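Local coordinates for protein HTH-type transcriptional regulator YgaV (Escherichia coli K12, PDB 3CUO) that regulates large-scale gene expression in response to sulfide, acting as both repressor and activator, and represses many anaerobic respiratory genes when sulfide compounds are absent, at residues 65-69 / 80-86. Sequence-based numbering, arbitrary orientation.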
ATOM      1  N   GLU A  65       5.339   7.435 -11.499  1.00 43.83           N
ATOM      2  CA  GLU A  65       4.142   6.813 -10.978  1.00 44.02           C
ATOM      3  C   GLU A  65       3.085   7.792 -10.401  1.00 43.21           C
ATOM      4  O   GLU A  65       1.997   7.369  -9.953  1.00 42.16           O
ATOM      5  CB  GLU A  65       4.574   5.778  -9.908  1.00 45.57           C
ATOM      6  CG  GLU A  65       4.987   4.465 -10.505  1.00 51.72           C
ATOM      7  CD  GLU A  65       3.820   3.766 -11.190  1.00 54.94           C
ATOM      8  OE1 GLU A  65       2.842   3.382 -10.507  1.00 60.09           O
ATOM      9  OE2 GLU A  65       3.843   3.648 -12.435  1.00 60.95           O
ATOM     10  N   GLY A  66       3.394   9.091 -10.410  1.00 40.51           N
ATOM     11  CA  GLY A  66       2.425  10.130 -10.093  1.00 39.18           C
ATOM     12  C   GLY A  66       2.415  10.534  -8.655  1.00 38.51           C
ATOM     13  O   GLY A  66       1.628  11.371  -8.278  1.00 38.64           O
ATOM     14  N   LEU A  67       3.333   9.974  -7.853  1.00 37.64           N
ATOM     15  CA  LEU A  67       3.367  10.209  -6.430  1.00 38.26           C
ATOM     16  C   LEU A  67       3.964  11.573  -6.070  1.00 38.58           C
ATOM     17  O   LEU A  67       3.560  12.187  -5.100  1.00 39.59           O
ATOM     18  CB  LEU A  67       4.237   9.150  -5.696  1.00 37.87           C
ATOM     19  CG  LEU A  67       3.849   7.682  -5.779  1.00 41.13           C
ATOM     20  CD1 LEU A  67       4.561   7.040  -4.682  1.00 38.77           C
ATOM     21  CD2 LEU A  67       2.388   7.484  -5.725  1.00 41.84           C
ATOM     22  N   ILE A  68       4.994  11.976  -6.801  1.00 38.53           N
ATOM     23  CA  ILE A  68       5.754  13.182  -6.441  1.00 38.17           C
ATOM     24  C   ILE A  68       5.935  13.996  -7.703  1.00 36.68           C
ATOM     25  O   ILE A  68       5.769  13.494  -8.808  1.00 37.81           O
ATOM     26  CB  ILE A  68       7.073  12.844  -5.735  1.00 37.11           C
ATOM     27  CG1 ILE A  68       8.033  12.083  -6.654  1.00 37.41           C
ATOM     28  CG2 ILE A  68       6.819  12.093  -4.341  1.00 34.99           C
ATOM     29  CD1 ILE A  68       9.394  11.898  -6.063  1.00 37.77           C
ATOM     30  N   ASP A  69       6.185  15.283  -7.567  1.00 36.90           N
ATOM     31  CA  ASP A  69       6.692  16.001  -8.683  1.00 36.58           C
ATOM     32  C   ASP A  69       7.978  16.722  -8.372  1.00 35.87           C
ATOM     33  O   ASP A  69       8.469  16.657  -7.241  1.00 36.89           O
ATOM     34  CB  ASP A  69       5.628  16.921  -9.241  1.00 40.52           C
ATOM     35  CG  ASP A  69       5.274  18.066  -8.339  1.00 42.65           C
ATOM     36  OD1 ASP A  69       5.679  18.104  -7.183  1.00 48.48           O
ATOM     37  OD2 ASP A  69       4.523  18.930  -8.846  1.00 57.57           O
ATOM     38  N   SER A  80       8.551  17.255  -4.271  1.00 38.71           N
ATOM     39  CA  SER A  80       7.401  17.463  -3.399  1.00 39.76           C
ATOM     40  C   SER A  80       6.331  16.368  -3.647  1.00 39.65           C
ATOM     41  O   SER A  80       6.250  15.750  -4.730  1.00 37.14           O
ATOM     42  CB  SER A  80       6.891  18.924  -3.593  1.00 40.09           C
ATOM     43  OG  SER A  80       5.803  18.925  -4.492  1.00 48.66           O
ATOM     44  N   ILE A  81       5.481  16.125  -2.648  1.00 40.38           N
ATOM     45  CA  ILE A  81       4.359  15.214  -2.839  1.00 41.46           C
ATOM     46  C   ILE A  81       3.377  15.852  -3.758  1.00 43.48           C
ATOM     47  O   ILE A  81       3.068  16.984  -3.567  1.00 46.35           O
ATOM     48  CB  ILE A  81       3.732  14.685  -1.527  1.00 41.59           C
ATOM     49  CG1 ILE A  81       4.681  13.603  -0.976  1.00 39.74           C
ATOM     50  CG2 ILE A  81       2.301  14.025  -1.834  1.00 41.61           C
ATOM     51  CD1 ILE A  81       4.745  13.461   0.421  1.00 44.53           C
ATOM     52  N   LYS A  82       2.957  15.099  -4.782  1.00 43.84           N
ATOM     53  CA  LYS A  82       1.959  15.475  -5.755  1.00 44.53           C
ATOM     54  C   LYS A  82       0.596  14.846  -5.443  1.00 43.97           C
ATOM     55  O   LYS A  82      -0.381  15.532  -5.383  1.00 42.90           O
ATOM     56  CB  LYS A  82       2.358  15.005  -7.180  1.00 44.36           C
ATOM     57  CG  LYS A  82       1.488  15.687  -8.336  1.00 46.07           C
ATOM     58  CD  LYS A  82       1.495  14.916  -9.621  1.00 46.83           C
ATOM     59  CE  LYS A  82       0.262  15.241 -10.502  1.00 49.75           C
ATOM     60  NZ  LYS A  82       0.278  16.708 -10.961  1.00 49.48           N
ATOM     61  N   ASN A  83       0.561  13.525  -5.258  1.00 44.91           N
ATOM     62  CA  ASN A  83      -0.697  12.781  -5.073  1.00 44.92           C
ATOM     63  C   ASN A  83      -1.110  12.848  -3.606  1.00 45.86           C
ATOM     64  O   ASN A  83      -0.430  12.301  -2.726  1.00 45.65           O
ATOM     65  CB  ASN A  83      -0.480  11.324  -5.498  1.00 44.57           C
ATOM     66  CG  ASN A  83      -1.724  10.584  -5.586  1.00 45.18           C
ATOM     67  OD1 ASN A  83      -2.686  10.972  -4.928  1.00 46.67           O
ATOM     68  ND2 ASN A  83      -1.776   9.530  -6.429  1.00 44.60           N
ATOM     69  N   GLU A  84      -2.238  13.459  -3.309  1.00 45.99           N
ATOM     70  CA  GLU A  84      -2.633  13.574  -1.929  1.00 47.67           C
ATOM     71  C   GLU A  84      -3.018  12.234  -1.309  1.00 46.69           C
ATOM     72  O   GLU A  84      -2.946  12.136  -0.125  1.00 47.17           O
ATOM     73  CB  GLU A  84      -3.682  14.661  -1.711  1.00 49.62           C
ATOM     74  CG  GLU A  84      -3.021  16.039  -1.387  1.00 51.70           C
ATOM     75  CD  GLU A  84      -4.015  17.222  -1.499  1.00 54.27           C
ATOM     76  OE1 GLU A  84      -5.244  16.975  -1.677  1.00 65.03           O
ATOM     77  OE2 GLU A  84      -3.587  18.414  -1.440  1.00 60.87           O
ATOM     78  N   ALA A  85      -3.408  11.233  -2.113  1.00 44.86           N
ATOM     79  CA  ALA A  85      -3.561   9.868  -1.657  1.00 45.01           C
ATOM     80  C   ALA A  85      -2.352   9.339  -0.863  1.00 44.00           C
ATOM     81  O   ALA A  85      -2.502   8.482  -0.006  1.00 43.35           O
ATOM     82  CB  ALA A  85      -3.852   8.964  -2.812  1.00 44.63           C
ATOM     83  N   VAL A  86      -1.173   9.879  -1.176  1.00 42.42           N
ATOM     84  CA  VAL A  86       0.065   9.534  -0.502  1.00 41.89           C
ATOM     85  C   VAL A  86      -0.023  10.001   0.916  1.00 40.48           C
ATOM     86  O   VAL A  86       0.211   9.250   1.836  1.00 38.83           O
ATOM     87  CB  VAL A  86       1.323  10.105  -1.225  1.00 40.95           C
ATOM     88  CG1 VAL A  86       2.505   9.956  -0.336  1.00 43.28           C
ATOM     89  CG2 VAL A  86       1.514   9.392  -2.585  1.00 38.88           C
TER
HETATM   90  O   HOH W   1      -0.042   8.351  -8.450  1.00 42.03           O
HETATM   91  O   HOH W   2       2.937  18.853  -5.699  1.00 49.87           O
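Gly-66 O meets Asn-83 CB at 3.5 Å, where the first segment leaves helix 52-64 through a Schellman motif; a water accepting from Asn-83 ND2 and donating to Glu-65 O bridges the same corner. Asn-83 also N-caps helix 84-97, its OD1 accepting from Ala-85 N at 2.9 Å. Leu-67 O takes two backbone donors from one face of its carbonyl plane: Lys-82 N at 3.0 Å, and Asn-83 N, which stands well above that plane. The Leu-67 and Val-86 side chains cross at about a right angle, CD2 of the first 3.8 Å from CG2 of the second; Leu-67 also packs on Leu-17 and Val-86 on Leu-30. Ile-68 forms a non-hydrogen-bonded antiparallel pair with Ile-81, and their side chains diverge. Asp-69 and Ser-80 form the hydrogen-bonded pair, Asp-69 N to Ser-80 O at 2.9 Å and Ser-80 N to Asp-69 O at 3.0 Å. Chi1 of 69° puts CG of Asp-69 between its backbone N and carbonyl carbon, bringing OD1 within 2.8 Å of the donating Ser-80 OG. With an alanine here, that hydroxyl would probably lose its carboxylate acceptor, and the water link to Ile-81 O its OD1 end. Backbone bonds thus fix the base of the beta-hairpin wing of this ArsR-type winged helix-turn-helix fold, while the hydroxyl-carboxylate bond and a water link the strands on the partly exposed face carrying Asp-69 and Ser-80.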